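Local coordinates for microtubule-associated protein 1A/1B, light chain 3, putative (Trypanosoma brucei, PDB 3H9D) that is a ubiquitin-like ATG8 protein of autophagy, probably joined through its C-terminal glycine to a membrane lipid such as phosphatidylethanolamine, at residues S6-S11 with D48-L53; L32-E37 with A92-I97; S65-R70 with S77-Y82; K69-E74 with M110-E115. One frame throughout, in Å; residues are numbered along the deposited sequence.

How the interactions relate
All four contacts lie on the one mixed sheet. Strand 31-38 joins interactions 1 and 2: F52 N bonds I34 O at 2.7 Å, and S6 OG meets E37 OE2 at 2.6 Å; the contact centres are about 13 Å apart. The same strand runs beside 108-113, where I35 O and M110 N, 2.7 Å apart, link interaction 2 to interaction 4. Interactions 3 and 4 have centres about 4 Å apart and both use helix 60-71, which lies over strands 80-83 and 108-113. F52, from the second segment of interaction 1, packs against R70 and L67. The side chains of C50 and V71 each lie about 8 Å from a bound calcium ion.

Interaction 1 of 4, residues S6-S11 with D48-L53; sequences SKYKMS and DRCKFL
The Y8 ring carries this whole contact, meeting C50 with one side of its ring carbons and K51 with its hydroxyl end. The tightly enclosed part is the sulfur-aromatic approach to the buried C50: its SG comes within 3.4 Å of Y8 CD1 and stands 4.4 Å from the ring centroid, 52° off the ring normal, so the thiol lies obliquely to the ring. C50 SG sits between its own backbone N and carbonyl carbon (chi1 69°), a torsion that directs the sulfur at the ring. Y8 comes from the short helix 7-11, part of the N-terminal extension that ATG8 proteins add to the ubiquitin-like fold, here laid against strands 31-38 and 51-55 of the sheet. S6 caps that helix, its OG accepting from K9 N at 3.0 Å in a nearly straight bond, while E37 holds both S6 OG and Y8 N. I35 and Y109 also pack against the Y8 ring, and H12 stacks on it. The side nearer solvent is at the phenol oxygen. There the partly exposed K51 bends at chi3 and crosses the tyrosine obliquely, its CE passing 3.2 Å from Y8 OH. Its NZ makes no hydrogen bond to that hydroxyl and instead forms a salt bridge with D20 of helix 14-27.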
loop_
_atom_site.group_PDB
_atom_site.type_symbol
_atom_site.label_atom_id
_atom_site.label_comp_id
_atom_site.label_asym_id
_atom_site.label_seq_id
_atom_site.Cartn_x
_atom_site.Cartn_y
_atom_site.Cartn_z
ATOM N N SER A 6 -0.993 -5.211 3.200
ATOM C CA SER A 6 -0.271 -6.105 2.295
ATOM C C SER A 6 1.118 -5.567 1.910
ATOM O O SER A 6 1.246 -4.456 1.370
ATOM C CB SER A 6 -1.118 -6.363 1.047
ATOM O OG SER A 6 -0.376 -7.033 0.049
ATOM N N LYS A 7 2.150 -6.361 2.194
ATOM C CA LYS A 7 3.510 -6.027 1.776
ATOM C C LYS A 7 3.665 -6.115 0.261
ATOM O O LYS A 7 4.470 -5.381 -0.331
ATOM C CB LYS A 7 4.544 -6.921 2.464
ATOM C CG LYS A 7 4.822 -6.598 3.931
ATOM C CD LYS A 7 6.122 -7.272 4.352
ATOM C CE LYS A 7 6.217 -7.479 5.854
ATOM N NZ LYS A 7 6.977 -8.746 6.155
ATOM N N TYR A 8 2.889 -7.002 -0.358
ATOM C CA TYR A 8 2.887 -7.161 -1.822
ATOM C C TYR A 8 2.264 -5.961 -2.540
ATOM O O TYR A 8 2.818 -5.442 -3.507
ATOM C CB TYR A 8 2.170 -8.461 -2.248
ATOM C CG TYR A 8 2.305 -8.762 -3.728
ATOM C CD1 TYR A 8 3.334 -9.596 -4.200
ATOM C CD2 TYR A 8 1.425 -8.204 -4.660
ATOM C CE1 TYR A 8 3.472 -9.869 -5.547
ATOM C CE2 TYR A 8 1.547 -8.472 -6.013
ATOM C CZ TYR A 8 2.578 -9.306 -6.452
ATOM O OH TYR A 8 2.718 -9.578 -7.797
ATOM N N LYS A 9 1.092 -5.533 -2.089
ATOM C CA LYS A 9 0.477 -4.339 -2.650
ATOM C C LYS A 9 1.448 -3.144 -2.634
ATOM O O LYS A 9 1.605 -2.459 -3.635
ATOM C CB LYS A 9 -0.799 -4.007 -1.894
ATOM C CG LYS A 9 -1.561 -2.838 -2.468
ATOM C CD LYS A 9 -2.897 -2.663 -1.786
ATOM C CE LYS A 9 -3.999 -3.361 -2.540
ATOM N NZ LYS A 9 -5.303 -2.694 -2.242
ATOM N N MET A 10 2.103 -2.944 -1.494
ATOM C CA MET A 10 3.002 -1.817 -1.236
ATOM C C MET A 10 4.193 -1.763 -2.211
ATOM O O MET A 10 4.579 -0.683 -2.696
ATOM C CB MET A 10 3.501 -1.918 0.210
ATOM C CG MET A 10 4.323 -0.741 0.720
ATOM S SD MET A 10 3.359 0.784 0.864
ATOM C CE MET A 10 4.022 1.419 2.396
ATOM N N SER A 11 4.750 -2.936 -2.508
ATOM C CA SER A 11 5.989 -3.039 -3.265
ATOM C C SER A 11 5.784 -3.172 -4.771
ATOM O O SER A 11 6.750 -3.215 -5.520
ATOM C CB SER A 11 6.881 -4.166 -2.705
ATOM O OG SER A 11 6.194 -5.405 -2.680
ATOM N N ASP A 48 8.158 -16.652 -0.097
ATOM C CA ASP A 48 8.898 -15.895 -1.117
ATOM C C ASP A 48 8.037 -15.516 -2.299
ATOM O O ASP A 48 8.131 -14.401 -2.827
ATOM C CB ASP A 48 10.031 -16.734 -1.657
ATOM C CG ASP A 48 11.167 -16.820 -0.715
ATOM O OD1 ASP A 48 11.213 -15.992 0.226
ATOM O OD2 ASP A 48 12.010 -17.711 -0.930
ATOM N N ARG A 49 7.216 -16.483 -2.700
ATOM C CA ARG A 49 6.390 -16.420 -3.877
ATOM C C ARG A 49 4.959 -16.563 -3.396
ATOM O O ARG A 49 4.434 -17.667 -3.238
ATOM C CB ARG A 49 6.774 -17.568 -4.811
ATOM C CG ARG A 49 8.275 -17.686 -5.028
ATOM C CD ARG A 49 8.736 -19.095 -4.753
ATOM N NE ARG A 49 8.564 -19.946 -5.918
ATOM C CZ ARG A 49 8.216 -21.229 -5.880
ATOM N NH1 ARG A 49 7.970 -21.837 -4.724
ATOM N NH2 ARG A 49 8.100 -21.900 -7.017
ATOM N N CYS A 50 4.340 -15.421 -3.155
ATOM C CA CYS A 50 3.061 -15.354 -2.481
ATOM C C CYS A 50 1.896 -15.316 -3.463
ATOM O O CYS A 50 0.764 -15.108 -3.071
ATOM C CB CYS A 50 3.040 -14.109 -1.601
ATOM S SG CYS A 50 3.006 -12.589 -2.558
ATOM N N LYS A 51 2.182 -15.511 -4.743
ATOM C CA LYS A 51 1.160 -15.460 -5.775
ATOM C C LYS A 51 0.741 -16.872 -6.187
ATOM O O LYS A 51 1.572 -17.712 -6.544
ATOM C CB LYS A 51 1.672 -14.677 -6.977
ATOM C CG LYS A 51 0.599 -14.015 -7.825
ATOM C CD LYS A 51 1.204 -13.326 -9.038
ATOM C CE LYS A 51 2.500 -12.620 -8.690
ATOM N NZ LYS A 51 3.297 -12.317 -9.914
ATOM N N PHE A 52 -0.559 -17.126 -6.116
ATOM C CA PHE A 52 -1.114 -18.421 -6.484
ATOM C C PHE A 52 -2.080 -18.273 -7.623
ATOM O O PHE A 52 -2.896 -17.364 -7.645
ATOM C CB PHE A 52 -1.795 -19.091 -5.294
ATOM C CG PHE A 52 -0.834 -19.567 -4.256
ATOM C CD1 PHE A 52 -0.385 -18.697 -3.254
ATOM C CD2 PHE A 52 -0.347 -20.874 -4.297
ATOM C CE1 PHE A 52 0.529 -19.122 -2.299
ATOM C CE2 PHE A 52 0.564 -21.320 -3.343
ATOM C CZ PHE A 52 1.008 -20.445 -2.339
ATOM N N LEU A 53 -1.945 -19.167 -8.589
ATOM C CA LEU A 53 -2.876 -19.266 -9.688
ATOM C C LEU A 53 -3.692 -20.502 -9.348
ATOM O O LEU A 53 -3.262 -21.626 -9.587
ATOM C CB LEU A 53 -2.106 -19.410 -11.004
ATOM C CG LEU A 53 -1.479 -18.151 -11.638
ATOM C CD1 LEU A 53 -0.631 -17.274 -10.688
ATOM C CD2 LEU A 53 -0.665 -18.543 -12.844
#

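Interaction 2 of 4, residues L32-E37 with A92-I97; sequences LPIICE and AQMADI
L32 and I34, two residues apart on strand 31-38, both point at the start of helix 94-101, and each finds a different partner there. The L32 side chain meets A95 with a single branch: CD1 lies 3.8 Å from A95 CA and 3.9 Å from A95 CB, pressing on the backbone of the helix as well as on its methyl group. In L32 the CG is anti to the carbonyl carbon (chi1 -58°) and CD1 continues toward the helix. A95 directs its CB across the line of approach rather than straight at the strand, so the leucine methyl comes alongside the alanine. In the second pair the methionine does the touching with its far end. M94 is folded at chi2 and chi3 (-61° and -74°), which swings its terminal methyl round to I34. Its CE rests 3.9 Å from I34 CG1 and a little farther from I34 CD1, touching the ethyl arm of the isoleucine while the two side chains run at a slant to each other. No hydrogen bond links the segments; the contact is apolar and largely buried. The first turn of the helix is held from within, Q93 O accepting from I97 N at 3.1 Å and from D96 N at 2.8 Å. Around this pair, I34 also packs on F63 of helix 60-71 and on F52 and V54 of strand 51-55. M94 reaches M110 of strand 108-113, and S56 touches both L32 and A95, so helix 94-101 lies over the same side of the sheet as helix 60-71.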
loop_
_atom_site.group_PDB
_atom_site.type_symbol
_atom_site.label_atom_id
_atom_site.label_comp_id
_atom_site.label_asym_id
_atom_site.label_seq_id
_atom_site.Cartn_x
_atom_site.Cartn_y
_atom_site.Cartn_z
ATOM N N LEU A 32 -7.534 -18.524 -10.715
ATOM C CA LEU A 32 -7.829 -17.299 -9.981
ATOM C C LEU A 32 -6.549 -16.768 -9.352
ATOM O O LEU A 32 -5.834 -17.516 -8.685
ATOM C CB LEU A 32 -8.892 -17.558 -8.908
ATOM C CG LEU A 32 -10.233 -18.101 -9.390
ATOM C CD1 LEU A 32 -11.003 -18.650 -8.212
ATOM C CD2 LEU A 32 -11.023 -17.015 -10.112
ATOM N N PRO A 33 -6.245 -15.476 -9.577
ATOM C CA PRO A 33 -4.991 -14.912 -9.070
ATOM C C PRO A 33 -5.089 -14.520 -7.597
ATOM O O PRO A 33 -5.886 -13.657 -7.220
ATOM C CB PRO A 33 -4.767 -13.701 -9.971
ATOM C CG PRO A 33 -6.124 -13.279 -10.391
ATOM C CD PRO A 33 -7.033 -14.484 -10.332
ATOM N N ILE A 34 -4.280 -15.178 -6.778
ATOM C CA ILE A 34 -4.345 -15.042 -5.332
ATOM C C ILE A 34 -3.010 -14.536 -4.771
ATOM O O ILE A 34 -1.939 -15.020 -5.153
ATOM C CB ILE A 34 -4.795 -16.403 -4.670
ATOM C CG1 ILE A 34 -6.319 -16.465 -4.528
ATOM C CG2 ILE A 34 -4.168 -16.624 -3.304
ATOM C CD1 ILE A 34 -7.057 -16.834 -5.802
ATOM N N ILE A 35 -3.086 -13.539 -3.891
ATOM C CA ILE A 35 -1.918 -13.111 -3.092
ATOM C C ILE A 35 -2.078 -13.670 -1.673
ATOM O O ILE A 35 -3.109 -13.476 -1.040
ATOM C CB ILE A 35 -1.741 -11.548 -3.060
ATOM C CG1 ILE A 35 -1.631 -10.962 -4.472
ATOM C CG2 ILE A 35 -0.524 -11.116 -2.196
ATOM C CD1 ILE A 35 -0.425 -11.434 -5.255
ATOM N N CYS A 36 -1.057 -14.359 -1.178
ATOM C CA CYS A 36 -1.163 -15.060 0.098
ATOM C C CYS A 36 -0.019 -14.694 1.030
ATOM O O CYS A 36 1.130 -15.109 0.813
ATOM C CB CYS A 36 -1.199 -16.574 -0.145
ATOM S SG CYS A 36 -2.205 -17.483 1.027
ATOM N N GLU A 37 -0.332 -13.923 2.077
ATOM C CA GLU A 37 0.708 -13.407 2.975
ATOM C C GLU A 37 0.459 -13.751 4.442
ATOM O O GLU A 37 -0.669 -13.925 4.842
ATOM C CB GLU A 37 0.859 -11.892 2.776
ATOM C CG GLU A 37 1.257 -11.489 1.345
ATOM C CD GLU A 37 1.206 -9.987 1.134
ATOM O OE1 GLU A 37 2.271 -9.338 1.187
ATOM O OE2 GLU A 37 0.099 -9.455 0.947
ATOM N N ALA A 92 -16.383 -22.995 1.995
ATOM C CA ALA A 92 -16.608 -21.984 0.970
ATOM C C ALA A 92 -15.856 -22.299 -0.324
ATOM O O ALA A 92 -14.808 -22.954 -0.314
ATOM C CB ALA A 92 -16.239 -20.611 1.494
ATOM N N GLN A 93 -16.415 -21.839 -1.438
ATOM C CA GLN A 93 -15.808 -22.034 -2.743
ATOM C C GLN A 93 -14.841 -20.890 -2.988
ATOM O O GLN A 93 -15.244 -19.728 -2.937
ATOM C CB GLN A 93 -16.882 -22.027 -3.838
ATOM C CG GLN A 93 -18.008 -23.054 -3.675
ATOM C CD GLN A 93 -17.517 -24.499 -3.585
ATOM O OE1 GLN A 93 -18.092 -25.309 -2.849
ATOM N NE2 GLN A 93 -16.461 -24.832 -4.340
ATOM N N MET A 94 -13.573 -21.203 -3.256
ATOM C CA MET A 94 -12.588 -20.155 -3.548
ATOM C C MET A 94 -13.147 -19.104 -4.510
ATOM O O MET A 94 -12.958 -17.902 -4.306
ATOM C CB MET A 94 -11.286 -20.748 -4.095
ATOM C CG MET A 94 -10.360 -21.311 -3.019
ATOM S SD MET A 94 -9.829 -20.074 -1.817
ATOM C CE MET A 94 -8.629 -19.133 -2.775
ATOM N N ALA A 95 -13.877 -19.574 -5.522
ATOM C CA ALA A 95 -14.401 -18.739 -6.601
ATOM C C ALA A 95 -15.567 -17.833 -6.192
ATOM O O ALA A 95 -15.894 -16.886 -6.915
ATOM C CB ALA A 95 -14.792 -19.613 -7.773
ATOM N N ASP A 96 -16.199 -18.137 -5.053
ATOM C CA ASP A 96 -17.154 -17.227 -4.407
ATOM C C ASP A 96 -16.410 -16.159 -3.605
ATOM O O ASP A 96 -16.796 -14.987 -3.608
ATOM C CB ASP A 96 -18.109 -17.984 -3.469
ATOM C CG ASP A 96 -19.195 -18.774 -4.215
ATOM O OD1 ASP A 96 -19.450 -18.514 -5.417
ATOM O OD2 ASP A 96 -19.806 -19.660 -3.570
ATOM N N ILE A 97 -15.362 -16.585 -2.898
ATOM C CA ILE A 97 -14.483 -15.683 -2.146
ATOM C C ILE A 97 -13.796 -14.702 -3.097
ATOM O O ILE A 97 -13.688 -13.515 -2.799
ATOM C CB ILE A 97 -13.418 -16.466 -1.301
ATOM C CG1 ILE A 97 -14.063 -17.612 -0.502
ATOM C CG2 ILE A 97 -12.632 -15.530 -0.379
ATOM C CD1 ILE A 97 -15.102 -17.180 0.539
#

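Interaction 3 of 4, residues S65-R70 with S77-Y82; sequences SVLRKR and SALFVY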
loop_
_atom_site.group_PDB
_atom_site.type_symbol
_atom_site.label_atom_id
_atom_site.label_comp_id
_atom_site.label_asym_id
_atom_site.label_seq_id
_atom_site.Cartn_x
_atom_site.Cartn_y
_atom_site.Cartn_z
ATOM N N SER A 65 -5.006 -26.889 1.972
ATOM C CA SER A 65 -4.156 -28.071 1.805
ATOM C C SER A 65 -2.960 -27.799 0.884
ATOM O O SER A 65 -1.844 -28.235 1.178
ATOM C CB SER A 65 -4.977 -29.266 1.298
ATOM O OG SER A 65 -5.662 -29.917 2.363
ATOM N N VAL A 66 -3.208 -27.078 -0.216
ATOM C CA VAL A 66 -2.165 -26.654 -1.169
ATOM C C VAL A 66 -1.173 -25.666 -0.540
ATOM O O VAL A 66 0.043 -25.805 -0.699
ATOM C CB VAL A 66 -2.779 -26.005 -2.446
ATOM C CG1 VAL A 66 -1.696 -25.434 -3.352
ATOM C CG2 VAL A 66 -3.640 -27.006 -3.208
ATOM N N LEU A 67 -1.710 -24.668 0.161
ATOM C CA LEU A 67 -0.919 -23.700 0.923
ATOM C C LEU A 67 -0.048 -24.372 1.992
ATOM O O LEU A 67 1.098 -23.970 2.206
ATOM C CB LEU A 67 -1.858 -22.673 1.559
ATOM C CG LEU A 67 -1.320 -21.546 2.446
ATOM C CD1 LEU A 67 -0.361 -20.632 1.685
ATOM C CD2 LEU A 67 -2.492 -20.762 2.984
ATOM N N ARG A 68 -0.596 -25.404 2.641
ATOM C CA ARG A 68 0.109 -26.171 3.679
ATOM C C ARG A 68 1.383 -26.855 3.172
ATOM O O ARG A 68 2.388 -26.952 3.894
ATOM C CB ARG A 68 -0.836 -27.205 4.300
ATOM C CG ARG A 68 -0.247 -28.000 5.447
ATOM C CD ARG A 68 -1.201 -29.083 5.926
ATOM N NE ARG A 68 -2.289 -28.582 6.766
ATOM C CZ ARG A 68 -2.197 -28.353 8.076
ATOM N NH1 ARG A 68 -1.049 -28.552 8.731
ATOM N NH2 ARG A 68 -3.261 -27.920 8.731
ATOM N N LYS A 69 1.337 -27.323 1.928
ATOM C CA LYS A 69 2.509 -27.907 1.277
ATOM C C LYS A 69 3.670 -26.909 1.147
ATOM O O LYS A 69 4.834 -27.313 1.091
ATOM N N ARG A 70 3.348 -25.616 1.111
ATOM C CA ARG A 70 4.354 -24.554 0.925
ATOM C C ARG A 70 4.900 -24.011 2.244
ATOM O O ARG A 70 6.088 -23.712 2.346
ATOM C CB ARG A 70 3.791 -23.381 0.109
ATOM C CG ARG A 70 2.752 -23.732 -0.950
ATOM C CD ARG A 70 3.289 -24.689 -1.995
ATOM N NE ARG A 70 2.398 -24.777 -3.152
ATOM C CZ ARG A 70 2.776 -24.558 -4.409
ATOM N NH1 ARG A 70 4.043 -24.259 -4.686
ATOM N NH2 ARG A 70 1.891 -24.655 -5.392
ATOM N N SER A 77 -0.836 -29.273 13.194
ATOM C CA SER A 77 -1.300 -27.915 13.426
ATOM C C SER A 77 -2.319 -27.452 12.398
ATOM O O SER A 77 -2.162 -27.694 11.198
ATOM C CB SER A 77 -0.121 -26.951 13.461
ATOM O OG SER A 77 0.623 -27.108 14.658
ATOM N N ALA A 78 -3.366 -26.787 12.889
ATOM C CA ALA A 78 -4.327 -26.102 12.040
ATOM C C ALA A 78 -3.687 -24.927 11.298
ATOM O O ALA A 78 -2.708 -24.330 11.764
ATOM C CB ALA A 78 -5.515 -25.630 12.853
ATOM N N LEU A 79 -4.270 -24.620 10.143
ATOM C CA LEU A 79 -3.882 -23.514 9.291
ATOM C C LEU A 79 -5.147 -22.766 8.926
ATOM O O LEU A 79 -6.092 -23.359 8.390
ATOM C CB LEU A 79 -3.182 -24.029 8.024
ATOM C CG LEU A 79 -2.689 -23.062 6.934
ATOM C CD1 LEU A 79 -1.721 -21.994 7.490
ATOM C CD2 LEU A 79 -2.034 -23.860 5.796
ATOM N N PHE A 80 -5.172 -21.468 9.224
ATOM C CA PHE A 80 -6.344 -20.644 8.936
ATOM C C PHE A 80 -6.065 -19.657 7.803
ATOM O O PHE A 80 -4.929 -19.232 7.614
ATOM C CB PHE A 80 -6.809 -19.910 10.209
ATOM C CG PHE A 80 -7.034 -20.828 11.389
ATOM C CD1 PHE A 80 -6.049 -20.993 12.353
ATOM C CD2 PHE A 80 -8.227 -21.527 11.529
ATOM C CE1 PHE A 80 -6.243 -21.845 13.430
ATOM C CE2 PHE A 80 -8.437 -22.384 12.614
ATOM C CZ PHE A 80 -7.446 -22.541 13.559
ATOM N N VAL A 81 -7.101 -19.306 7.046
ATOM C CA VAL A 81 -6.971 -18.259 6.029
ATOM C C VAL A 81 -8.034 -17.178 6.169
ATOM O O VAL A 81 -9.119 -17.423 6.677
ATOM C CB VAL A 81 -6.899 -18.803 4.563
ATOM C CG1 VAL A 81 -5.593 -19.576 4.341
ATOM C CG2 VAL A 81 -8.134 -19.648 4.208
ATOM N N TYR A 82 -7.691 -15.974 5.725
ATOM C CA TYR A 82 -8.480 -14.784 6.000
ATOM C C TYR A 82 -8.610 -13.959 4.727
ATOM O O TYR A 82 -7.666 -13.877 3.944
ATOM C CB TYR A 82 -7.800 -13.949 7.107
ATOM C CG TYR A 82 -7.496 -14.718 8.386
ATOM C CD1 TYR A 82 -8.365 -14.669 9.474
ATOM C CD2 TYR A 82 -6.338 -15.492 8.509
ATOM C CE1 TYR A 82 -8.092 -15.373 10.652
ATOM C CE2 TYR A 82 -6.059 -16.203 9.683
ATOM C CZ TYR A 82 -6.940 -16.136 10.746
ATOM O OH TYR A 82 -6.682 -16.835 11.904
HETATM O O HOH W 1 -6.168 -27.033 8.972
#
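A hydrophobic helix-on-sheet contact, with an arginine held end-on to one backbone carbonyl, joins R68 and L67 of helix 60-71 to the segment leading into strand 80-83. The R68 guanidinium grips a single oxygen with two nitrogens. NH1 lies 2.8 Å and NH2 2.7 Å from S77 O, and that oxygen lies in the guanidinium plane. The NH1 donor stands nearly in line with the carbonyl bond (C=O...N 163°), whereas NH2 approaches in the carbonyl plane at 148°. Both bonds are bent at the hydrogen, as expected when two nitrogens share one acceptor. The arginine chain runs extended from the helix and turns at chi3 (-78°), which brings its end round to the segment; L79 CB then lies over one face of the guanidinium. A water accepts from L79 N at 3.3 Å and, weakly, from R68 NH2, while E74 O offers NH1 a further weak bond. The apolar part lies deeper. L67 CG meets L79 CD2 at 4.1 Å, the two leucines crossing at about a right angle, and L67 CD2 touches V81 CG1 at 3.6 Å as those side chains pass in opposite directions. L79 CD2 also rests on the R68 backbone. V64 packs on L79 and V81, and Y112 on L67 and V81, extending the apolar layer along the helix and across the sheet. Packed across the mixed sheet, and lying between strands 51-55 and 80-83 in the chain, helix 60-71 is the central helix of the ubiquitin-like beta-grasp fold.

Interaction 4 of 4, residues K69-E74 with M110-E115; sequences KRVQLE and MKYSGE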
loop_
_atom_site.group_PDB
_atom_site.type_symbol
_atom_site.label_atom_id
_atom_site.label_comp_id
_atom_site.label_asym_id
_atom_site.label_seq_id
_atom_site.Cartn_x
_atom_site.Cartn_y
_atom_site.Cartn_z
ATOM N N LYS A 69 1.337 -27.323 1.928
ATOM C CA LYS A 69 2.509 -27.907 1.277
ATOM C C LYS A 69 3.670 -26.909 1.147
ATOM O O LYS A 69 4.834 -27.313 1.091
ATOM N N ARG A 70 3.348 -25.616 1.111
ATOM C CA ARG A 70 4.354 -24.554 0.925
ATOM C C ARG A 70 4.900 -24.011 2.244
ATOM O O ARG A 70 6.088 -23.712 2.346
ATOM C CB ARG A 70 3.791 -23.381 0.109
ATOM C CG ARG A 70 2.752 -23.732 -0.950
ATOM C CD ARG A 70 3.289 -24.689 -1.995
ATOM N NE ARG A 70 2.398 -24.777 -3.152
ATOM C CZ ARG A 70 2.776 -24.558 -4.409
ATOM N NH1 ARG A 70 4.043 -24.259 -4.686
ATOM N NH2 ARG A 70 1.891 -24.655 -5.392
ATOM N N VAL A 71 4.027 -23.860 3.240
ATOM C CA VAL A 71 4.444 -23.317 4.543
ATOM C C VAL A 71 5.190 -24.359 5.385
ATOM O O VAL A 71 5.941 -24.011 6.298
ATOM C CB VAL A 71 3.267 -22.648 5.334
ATOM C CG1 VAL A 71 2.701 -21.468 4.554
ATOM C CG2 VAL A 71 2.155 -23.645 5.670
ATOM N N GLN A 72 4.982 -25.633 5.041
ATOM C CA GLN A 72 5.612 -26.796 5.696
ATOM C C GLN A 72 5.273 -26.913 7.184
ATOM O O GLN A 72 6.070 -27.425 7.983
ATOM C CB GLN A 72 7.128 -26.811 5.466
ATOM C CG GLN A 72 7.539 -27.112 4.027
ATOM C CD GLN A 72 8.854 -26.455 3.654
ATOM O OE1 GLN A 72 9.793 -26.409 4.456
ATOM N NE2 GLN A 72 8.930 -25.940 2.428
ATOM N N LEU A 73 4.077 -26.436 7.531
ATOM C CA LEU A 73 3.539 -26.490 8.885
ATOM C C LEU A 73 3.273 -27.939 9.257
ATOM O O LEU A 73 2.660 -28.682 8.472
ATOM C CB LEU A 73 2.216 -25.710 8.947
ATOM C CG LEU A 73 1.739 -24.908 10.167
ATOM C CD1 LEU A 73 0.211 -24.841 10.172
ATOM C CD2 LEU A 73 2.279 -25.403 11.506
ATOM N N GLU A 74 3.734 -28.331 10.447
ATOM C CA GLU A 74 3.446 -29.647 11.026
ATOM C C GLU A 74 1.976 -29.996 10.818
ATOM O O GLU A 74 1.099 -29.217 11.190
ATOM C CB GLU A 74 3.771 -29.651 12.523
ATOM C CG GLU A 74 5.237 -29.865 12.870
ATOM C CD GLU A 74 6.074 -28.597 12.752
ATOM O OE1 GLU A 74 6.258 -28.100 11.618
ATOM O OE2 GLU A 74 6.563 -28.101 13.794
ATOM N N MET A 110 -5.202 -12.700 0.505
ATOM C CA MET A 110 -5.510 -13.582 1.621
ATOM C C MET A 110 -4.389 -13.514 2.617
ATOM O O MET A 110 -3.260 -13.231 2.242
ATOM C CB MET A 110 -5.687 -15.026 1.147
ATOM C CG MET A 110 -6.709 -15.200 0.046
ATOM S SD MET A 110 -6.904 -16.922 -0.420
ATOM C CE MET A 110 -7.690 -17.585 1.049
ATOM N N LYS A 111 -4.717 -13.745 3.885
ATOM C CA LYS A 111 -3.722 -13.933 4.937
ATOM C C LYS A 111 -3.843 -15.355 5.447
ATOM O O LYS A 111 -4.893 -15.978 5.322
ATOM C CB LYS A 111 -3.948 -12.955 6.097
ATOM C CG LYS A 111 -4.053 -11.488 5.711
ATOM C CD LYS A 111 -2.797 -10.714 6.064
ATOM C CE LYS A 111 -1.790 -10.717 4.925
ATOM N NZ LYS A 111 -0.539 -10.015 5.305
ATOM N N TYR A 112 -2.768 -15.866 6.027
ATOM C CA TYR A 112 -2.777 -17.194 6.629
ATOM C C TYR A 112 -2.111 -17.166 8.000
ATOM O O TYR A 112 -1.210 -16.359 8.259
ATOM C CB TYR A 112 -2.100 -18.244 5.711
ATOM C CG TYR A 112 -0.639 -17.953 5.417
ATOM C CD1 TYR A 112 0.368 -18.481 6.223
ATOM C CD2 TYR A 112 -0.265 -17.140 4.344
ATOM C CE1 TYR A 112 1.697 -18.205 5.980
ATOM C CE2 TYR A 112 1.082 -16.872 4.086
ATOM C CZ TYR A 112 2.043 -17.398 4.920
ATOM O OH TYR A 112 3.361 -17.147 4.700
ATOM N N SER A 113 -2.561 -18.060 8.873
ATOM C CA SER A 113 -1.991 -18.179 10.202
ATOM C C SER A 113 -2.136 -19.603 10.698
ATOM O O SER A 113 -3.126 -20.270 10.398
ATOM C CB SER A 113 -2.696 -17.220 11.174
ATOM O OG SER A 113 -2.183 -17.367 12.483
ATOM N N GLY A 114 -1.151 -20.054 11.474
ATOM C CA GLY A 114 -1.281 -21.273 12.260
ATOM C C GLY A 114 -1.913 -20.912 13.594
ATOM O O GLY A 114 -2.520 -19.849 13.727
ATOM N N GLU A 115 -1.751 -21.787 14.581
ATOM C CA GLU A 115 -2.369 -21.603 15.890
ATOM C C GLU A 115 -1.535 -20.715 16.813
ATOM O O GLU A 115 -2.052 -20.194 17.789
ATOM C CB GLU A 115 -2.679 -22.956 16.552
ATOM C CG GLU A 115 -3.536 -23.872 15.680
ATOM C CD GLU A 115 -3.912 -25.176 16.364
ATOM O OE1 GLU A 115 -3.307 -26.230 16.044
ATOM O OE2 GLU A 115 -4.824 -25.146 17.217
#
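The shortest polar bond here is internal to one segment: S113 OG donates to G114 O at 2.8 Å, within the stretch whose Y112 and G114 meet the end of the helix and the turn after it. The hydroxyl is tilted 22° from the carbonyl plane of G114, and the bond links the S113 side chain to the carbonyl of the next residue. Contact between the segments is apolar. V71, in the last turn of helix 60-71, presses CG1 on the Y112 ring, 3.7 Å from CE1 and slightly farther from CD1 and CZ; the methyl approaches obliquely, and the two side chains pass in opposite directions. Y112 CG lies between its backbone N and carbonyl carbon (chi1 61°), a setting that raises the ring from the strand toward the helix. The phenol end is secured elsewhere, since Y112 OH bonds G45 O, while L67 and I44 also pack on this tyrosine. After V71 the chain leaves the helix through Q72, whose phi is positive (61°), and turns so that L73 faces the sheet end. L73 CD1 lies 4.4 Å from G114 CA, a loose touch on a residue without a side chain. E115 OE1 accepts from A78 N, tying the segment after strand 108-113 to the one leading into strand 80-83. The C-terminal end of helix 60-71 thus closes over a central strand, as in other ubiquitin-like beta-grasp proteins, near the start of the tail that ends in the predicted lipidation site, G119.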